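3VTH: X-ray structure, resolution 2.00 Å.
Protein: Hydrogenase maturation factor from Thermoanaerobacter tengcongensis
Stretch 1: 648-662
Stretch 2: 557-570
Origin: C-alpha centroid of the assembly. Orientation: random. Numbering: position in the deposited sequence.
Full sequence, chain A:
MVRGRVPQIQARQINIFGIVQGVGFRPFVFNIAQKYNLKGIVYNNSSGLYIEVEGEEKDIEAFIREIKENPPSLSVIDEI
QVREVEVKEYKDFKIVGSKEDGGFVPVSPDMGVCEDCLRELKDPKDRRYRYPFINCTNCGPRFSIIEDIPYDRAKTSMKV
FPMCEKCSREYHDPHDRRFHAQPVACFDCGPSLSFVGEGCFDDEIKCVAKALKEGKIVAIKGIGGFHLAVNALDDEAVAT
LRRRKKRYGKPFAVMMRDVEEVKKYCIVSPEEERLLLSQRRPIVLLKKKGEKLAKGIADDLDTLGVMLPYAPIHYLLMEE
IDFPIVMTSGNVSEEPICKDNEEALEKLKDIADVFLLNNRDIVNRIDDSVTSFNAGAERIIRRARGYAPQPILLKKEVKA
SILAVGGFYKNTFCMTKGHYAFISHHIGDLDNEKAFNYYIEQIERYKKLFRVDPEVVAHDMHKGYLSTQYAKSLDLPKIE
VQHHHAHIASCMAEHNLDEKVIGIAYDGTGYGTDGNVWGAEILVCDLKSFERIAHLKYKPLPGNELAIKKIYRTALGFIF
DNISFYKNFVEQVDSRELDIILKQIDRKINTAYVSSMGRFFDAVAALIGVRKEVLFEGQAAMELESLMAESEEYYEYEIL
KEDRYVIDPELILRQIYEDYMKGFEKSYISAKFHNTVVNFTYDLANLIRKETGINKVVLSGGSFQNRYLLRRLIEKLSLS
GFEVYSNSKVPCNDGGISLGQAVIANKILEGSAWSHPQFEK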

# COMPACT_ATOMS: atom_id res chain seq x y z
N ASP A 648 -20.46 -26.29 -6.18
CA ASP A 648 -19.41 -27.30 -6.24
C ASP A 648 -18.42 -26.99 -7.37
O ASP A 648 -18.74 -27.18 -8.55
CB ASP A 648 -20.05 -28.69 -6.42
CG ASP A 648 -19.03 -29.85 -6.40
OD1 ASP A 648 -17.80 -29.62 -6.26
OD2 ASP A 648 -19.49 -30.99 -6.50
N PRO A 649 -17.20 -26.53 -7.02
CA PRO A 649 -16.21 -26.19 -8.02
C PRO A 649 -15.78 -27.36 -8.91
O PRO A 649 -15.37 -27.12 -10.04
CB PRO A 649 -15.03 -25.68 -7.19
CG PRO A 649 -15.21 -26.27 -5.87
CD PRO A 649 -16.69 -26.32 -5.65
N GLU A 650 -15.89 -28.60 -8.42
CA GLU A 650 -15.47 -29.74 -9.23
C GLU A 650 -16.32 -29.92 -10.51
O GLU A 650 -15.80 -30.36 -11.52
CB GLU A 650 -15.42 -31.04 -8.42
CG GLU A 650 -14.75 -32.22 -9.16
CD GLU A 650 -15.71 -33.03 -10.07
OE1 GLU A 650 -16.91 -33.15 -9.72
OE2 GLU A 650 -15.26 -33.55 -11.12
N LEU A 651 -17.61 -29.58 -10.44
CA LEU A 651 -18.50 -29.66 -11.61
C LEU A 651 -18.08 -28.70 -12.74
O LEU A 651 -18.26 -29.00 -13.93
CB LEU A 651 -19.95 -29.38 -11.19
CG LEU A 651 -20.53 -30.37 -10.17
CD1 LEU A 651 -21.95 -29.99 -9.76
CD2 LEU A 651 -20.48 -31.80 -10.74
N ILE A 652 -17.52 -27.57 -12.34
CA ILE A 652 -16.96 -26.59 -13.26
C ILE A 652 -15.62 -27.10 -13.79
O ILE A 652 -15.34 -27.00 -14.98
CB ILE A 652 -16.80 -25.21 -12.55
CG1 ILE A 652 -18.18 -24.63 -12.24
CG2 ILE A 652 -15.98 -24.22 -13.40
CD1 ILE A 652 -18.18 -23.58 -11.18
N LEU A 653 -14.80 -27.69 -12.89
CA LEU A 653 -13.52 -28.28 -13.31
C LEU A 653 -13.72 -29.39 -14.35
O LEU A 653 -12.88 -29.54 -15.24
CB LEU A 653 -12.71 -28.81 -12.11
CG LEU A 653 -12.17 -27.79 -11.09
CD1 LEU A 653 -11.45 -28.53 -9.96
CD2 LEU A 653 -11.23 -26.78 -11.75
N ARG A 654 -14.81 -30.14 -14.26
CA ARG A 654 -15.14 -31.15 -15.30
C ARG A 654 -15.23 -30.57 -16.70
O ARG A 654 -14.69 -31.14 -17.63
CB ARG A 654 -16.46 -31.83 -15.01
CG ARG A 654 -16.35 -32.91 -14.00
CD ARG A 654 -17.60 -33.73 -13.91
NE ARG A 654 -17.76 -34.18 -12.53
CZ ARG A 654 -18.79 -34.88 -12.07
NH1 ARG A 654 -19.77 -35.22 -12.88
NH2 ARG A 654 -18.82 -35.23 -10.79
N GLN A 655 -15.93 -29.44 -16.83
CA GLN A 655 -16.11 -28.77 -18.13
C GLN A 655 -14.80 -28.14 -18.62
O GLN A 655 -14.51 -28.15 -19.81
CB GLN A 655 -17.21 -27.71 -18.04
CG GLN A 655 -18.63 -28.25 -17.70
CD GLN A 655 -19.52 -27.18 -17.11
OE1 GLN A 655 -19.71 -27.11 -15.89
NE2 GLN A 655 -19.99 -26.28 -17.95
N ILE A 656 -14.03 -27.58 -17.69
CA ILE A 656 -12.71 -27.02 -18.01
C ILE A 656 -11.77 -28.08 -18.58
O ILE A 656 -11.13 -27.84 -19.62
CB ILE A 656 -12.07 -26.37 -16.77
CG1 ILE A 656 -12.75 -25.03 -16.49
CG2 ILE A 656 -10.56 -26.17 -16.98
CD1 ILE A 656 -12.43 -24.45 -15.11
N TYR A 657 -11.68 -29.22 -17.90
CA TYR A 657 -10.87 -30.35 -18.38
C TYR A 657 -11.37 -30.90 -19.72
O TYR A 657 -10.57 -31.31 -20.57
CB TYR A 657 -10.78 -31.45 -17.31
CG TYR A 657 -10.04 -32.70 -17.74
CD1 TYR A 657 -8.64 -32.79 -17.65
CD2 TYR A 657 -10.73 -33.80 -18.22
CE1 TYR A 657 -7.96 -33.97 -18.03
CE2 TYR A 657 -10.07 -34.97 -18.61
CZ TYR A 657 -8.68 -35.05 -18.52
OH TYR A 657 -8.07 -36.23 -18.95
N GLU A 658 -12.69 -30.92 -19.90
CA GLU A 658 -13.27 -31.33 -21.17
C GLU A 658 -12.82 -30.40 -22.30
O GLU A 658 -12.46 -30.86 -23.38
CB GLU A 658 -14.80 -31.35 -21.11
CG GLU A 658 -15.39 -32.57 -20.44
CD GLU A 658 -16.88 -32.68 -20.70
OE1 GLU A 658 -17.63 -31.78 -20.25
OE2 GLU A 658 -17.29 -33.65 -21.37
N ASP A 659 -12.87 -29.10 -22.03
CA ASP A 659 -12.40 -28.11 -23.01
C ASP A 659 -10.93 -28.33 -23.32
O ASP A 659 -10.52 -28.23 -24.48
CB ASP A 659 -12.65 -26.68 -22.53
CG ASP A 659 -14.09 -26.22 -22.77
OD1 ASP A 659 -14.89 -26.98 -23.33
OD2 ASP A 659 -14.42 -25.08 -22.41
N TYR A 660 -10.16 -28.64 -22.29
CA TYR A 660 -8.72 -28.81 -22.42
C TYR A 660 -8.38 -30.03 -23.28
O TYR A 660 -7.56 -29.93 -24.20
CB TYR A 660 -8.07 -28.92 -21.04
CG TYR A 660 -6.57 -29.07 -21.05
CD1 TYR A 660 -5.76 -28.07 -21.59
CD2 TYR A 660 -5.95 -30.19 -20.51
CE1 TYR A 660 -4.38 -28.19 -21.61
CE2 TYR A 660 -4.55 -30.33 -20.53
CZ TYR A 660 -3.78 -29.32 -21.07
OH TYR A 660 -2.40 -29.42 -21.10
N MET A 661 -9.03 -31.15 -22.99
CA MET A 661 -8.87 -32.38 -23.77
C MET A 661 -9.24 -32.20 -25.25
O MET A 661 -8.64 -32.84 -26.11
CB MET A 661 -9.69 -33.52 -23.16
CG MET A 661 -9.13 -34.06 -21.85
SD MET A 661 -7.32 -34.30 -21.88
CE MET A 661 -7.19 -35.89 -22.66
N LYS A 662 -10.22 -31.34 -25.52
CA LYS A 662 -10.71 -31.11 -26.89
C LYS A 662 -9.71 -30.30 -27.69
O LYS A 662 -9.76 -30.29 -28.91
CB LYS A 662 -12.05 -30.37 -26.86
CG LYS A 662 -13.26 -31.26 -27.02
CD LYS A 662 -14.48 -30.68 -26.31
CE LYS A 662 -15.74 -31.45 -26.71
NZ LYS A 662 -16.80 -31.39 -25.65
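Stretch 2, residues 557-570: GFIFDNISFYKNFV

Stretch 2 packs along one side of the helix of stretch 1 in a mixed contact, largely aromatic and apolar, into which two hydrogen bonds made by tyrosine hydroxyls are set; together the two segments bury 713 Å².

Stretch 1 is helical from about P649 onward, with D648 at the N-cap position, where its OD1 accepts a hydrogen bond from E650 N at 3.1 Å. Stretch 2 is less regular. It starts in the last part of a helix that begins earlier in the chain, passes through a turn, forms a 3-10 segment at 563-565, and enters a second helix at 567, with Y566 at its N-cap position. The two stretches advance in the same sense: the closest CA pairs run from E650 and F558 (6.1 Å between CA atoms) through R654 and F565 (7.8 Å) and Y657 and Y566 (7.2 Å) to M661 and N568 (8.4 Å). Because stretch 2 changes conformation along its course, it follows the helix as a bent path rather than as a single rod, and no one crossing angle describes the pair.

At the beginning of both segments the contact is apolar. The CA-to-CB bond of F558 points toward the helix, and its side chain lies against P649 and L653, with P649 CG 3.8 Å from F558 CE1 and L653 CD1 3.5 Å from F558 CB. L653 CD1 also reaches I559 CG2 at 4.2 Å, while E650 CG lies 3.4 Å from F558 O.

The turn brings N562 and then Y566 to the polar part of the helix surface. The CA-to-CB bond of Y566 points sideways, but the end of its side chain comes nearer, and its OH donates a hydrogen bond of 2.7 Å to E650 OE2. That carboxylate is held at the same time by R654 within its own helix, in a salt bridge with R654 NE 2.9 Å from E650 OE2, so the tyrosine meets a charge already paired one helical turn along. N562 approaches the same pair.

The aliphatic part of R654 covers a face of F565: its CG stands 4.1 Å from the centroid of the F565 ring, close to the ring normal. The guanidinium carbon CZ of R654 is 6.0 Å from that centroid, which allows at most a weak cation-pi attraction. E658 CG approaches the edge of the same ring, 3.9 Å from F565 CZ.

Y657 has the largest covered area of any residue here and is the center of the later half. Its ring receives the edge of the Y566 ring on its face, with centroids 5.1 Å apart and planes at 60°, and Y566 CA lies over a face at 3.9 Å from the Y657 centroid. Y657 CD2 also touches F565 CE2 at 3.8 Å. The Y657 hydroxyl reaches the start of the second helix, its OH accepting a hydrogen bond from N568 N at 3.1 Å. Beyond it, M661 CE rests 3.8 Å from N568 CB, closing the contact.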

# COMPACT_ATOMS: atom_id res chain seq x y z
N GLY A 557 -6.84 -32.58 -4.73
CA GLY A 557 -7.85 -32.32 -3.71
C GLY A 557 -9.20 -31.95 -4.31
O GLY A 557 -10.23 -32.50 -3.91
N PHE A 558 -9.21 -31.04 -5.28
CA PHE A 558 -10.47 -30.58 -5.89
C PHE A 558 -11.18 -31.70 -6.67
O PHE A 558 -12.42 -31.68 -6.79
CB PHE A 558 -10.25 -29.35 -6.79
CG PHE A 558 -10.33 -28.03 -6.05
CD1 PHE A 558 -11.29 -27.09 -6.39
CD2 PHE A 558 -9.47 -27.76 -4.99
CE1 PHE A 558 -11.39 -25.86 -5.69
CE2 PHE A 558 -9.55 -26.54 -4.29
CZ PHE A 558 -10.52 -25.59 -4.65
N ILE A 559 -10.41 -32.66 -7.17
CA ILE A 559 -10.97 -33.75 -7.99
C ILE A 559 -10.98 -35.11 -7.30
O ILE A 559 -11.26 -36.12 -7.95
CB ILE A 559 -10.24 -33.87 -9.37
CG1 ILE A 559 -8.78 -34.33 -9.19
CG2 ILE A 559 -10.37 -32.56 -10.14
CD1 ILE A 559 -8.07 -34.77 -10.51
N PHE A 560 -10.70 -35.14 -5.99
CA PHE A 560 -10.44 -36.39 -5.25
C PHE A 560 -11.49 -37.49 -5.44
O PHE A 560 -11.16 -38.68 -5.51
CB PHE A 560 -10.22 -36.12 -3.76
CG PHE A 560 -11.49 -35.99 -2.95
CD1 PHE A 560 -11.90 -37.01 -2.09
CD2 PHE A 560 -12.30 -34.85 -3.07
CE1 PHE A 560 -13.08 -36.90 -1.35
CE2 PHE A 560 -13.49 -34.73 -2.32
CZ PHE A 560 -13.87 -35.75 -1.46
N ASP A 561 -12.76 -37.10 -5.52
CA ASP A 561 -13.84 -38.10 -5.59
C ASP A 561 -14.31 -38.38 -7.02
O ASP A 561 -15.36 -38.98 -7.21
CB ASP A 561 -15.03 -37.66 -4.72
CG ASP A 561 -15.54 -36.28 -5.09
OD1 ASP A 561 -15.01 -35.67 -6.04
OD2 ASP A 561 -16.47 -35.80 -4.42
N ASN A 562 -13.54 -37.92 -8.00
CA ASN A 562 -13.88 -38.15 -9.41
C ASN A 562 -12.61 -38.28 -10.24
O ASN A 562 -12.53 -37.82 -11.38
CB ASN A 562 -14.81 -37.02 -9.91
CG ASN A 562 -15.38 -37.30 -11.30
OD1 ASN A 562 -15.62 -36.37 -12.08
ND2 ASN A 562 -15.59 -38.57 -11.62
N ILE A 563 -11.62 -38.94 -9.65
CA ILE A 563 -10.28 -39.12 -10.21
C ILE A 563 -10.22 -39.68 -11.65
O ILE A 563 -9.50 -39.13 -12.50
CB ILE A 563 -9.41 -40.01 -9.25
CG1 ILE A 563 -8.94 -39.18 -8.04
CG2 ILE A 563 -8.25 -40.73 -9.98
CD1 ILE A 563 -7.91 -38.08 -8.33
N SER A 564 -10.96 -40.75 -11.92
CA SER A 564 -10.92 -41.41 -13.23
C SER A 564 -11.30 -40.48 -14.39
O SER A 564 -10.94 -40.74 -15.54
CB SER A 564 -11.77 -42.69 -13.23
OG SER A 564 -13.13 -42.40 -12.95
N PHE A 565 -12.02 -39.41 -14.08
CA PHE A 565 -12.46 -38.44 -15.09
C PHE A 565 -11.29 -37.64 -15.67
O PHE A 565 -11.34 -37.20 -16.82
CB PHE A 565 -13.49 -37.48 -14.47
CG PHE A 565 -14.19 -36.61 -15.48
CD1 PHE A 565 -15.44 -36.98 -15.99
CD2 PHE A 565 -13.60 -35.42 -15.93
CE1 PHE A 565 -16.09 -36.18 -16.93
CE2 PHE A 565 -14.24 -34.62 -16.88
CZ PHE A 565 -15.49 -35.00 -17.38
N TYR A 566 -10.25 -37.42 -14.86
CA TYR A 566 -9.14 -36.54 -15.23
C TYR A 566 -7.86 -37.32 -15.57
O TYR A 566 -6.76 -36.98 -15.13
CB TYR A 566 -8.89 -35.53 -14.09
CG TYR A 566 -10.11 -34.70 -13.70
CD1 TYR A 566 -10.32 -33.44 -14.27
CD2 TYR A 566 -11.04 -35.18 -12.78
CE1 TYR A 566 -11.43 -32.68 -13.93
CE2 TYR A 566 -12.16 -34.43 -12.43
CZ TYR A 566 -12.34 -33.17 -13.00
OH TYR A 566 -13.43 -32.42 -12.67
N LYS A 567 -8.02 -38.37 -16.37
CA LYS A 567 -6.94 -39.32 -16.67
C LYS A 567 -5.60 -38.69 -17.06
O LYS A 567 -4.58 -39.00 -16.45
CB LYS A 567 -7.40 -40.32 -17.75
CG LYS A 567 -6.32 -41.26 -18.29
CD LYS A 567 -6.90 -42.20 -19.36
CE LYS A 567 -5.87 -43.17 -19.94
NZ LYS A 567 -4.96 -42.53 -20.93
N ASN A 568 -5.61 -37.82 -18.08
CA ASN A 568 -4.39 -37.21 -18.63
C ASN A 568 -3.63 -36.41 -17.58
O ASN A 568 -2.40 -36.49 -17.50
CB ASN A 568 -4.73 -36.31 -19.82
CG ASN A 568 -3.51 -35.96 -20.66
OD1 ASN A 568 -2.96 -36.81 -21.35
ND2 ASN A 568 -3.11 -34.69 -20.64
N PHE A 569 -4.36 -35.62 -16.79
CA PHE A 569 -3.77 -34.90 -15.67
C PHE A 569 -3.19 -35.84 -14.60
O PHE A 569 -2.03 -35.69 -14.21
CB PHE A 569 -4.78 -33.93 -15.02
CG PHE A 569 -4.27 -33.31 -13.76
CD1 PHE A 569 -3.35 -32.26 -13.80
CD2 PHE A 569 -4.70 -33.78 -12.52
CE1 PHE A 569 -2.85 -31.69 -12.63
CE2 PHE A 569 -4.22 -33.21 -11.33
CZ PHE A 569 -3.29 -32.16 -11.39
N VAL A 570 -3.99 -36.80 -14.12
CA VAL A 570 -3.52 -37.66 -13.02
C VAL A 570 -2.33 -38.55 -13.43
O VAL A 570 -1.43 -38.79 -12.64
CB VAL A 570 -4.67 -38.51 -12.35
CG1 VAL A 570 -5.81 -37.61 -11.87
CG2 VAL A 570 -5.21 -39.54 -13.29
O HOH W 1 -18.20 -33.44 -4.90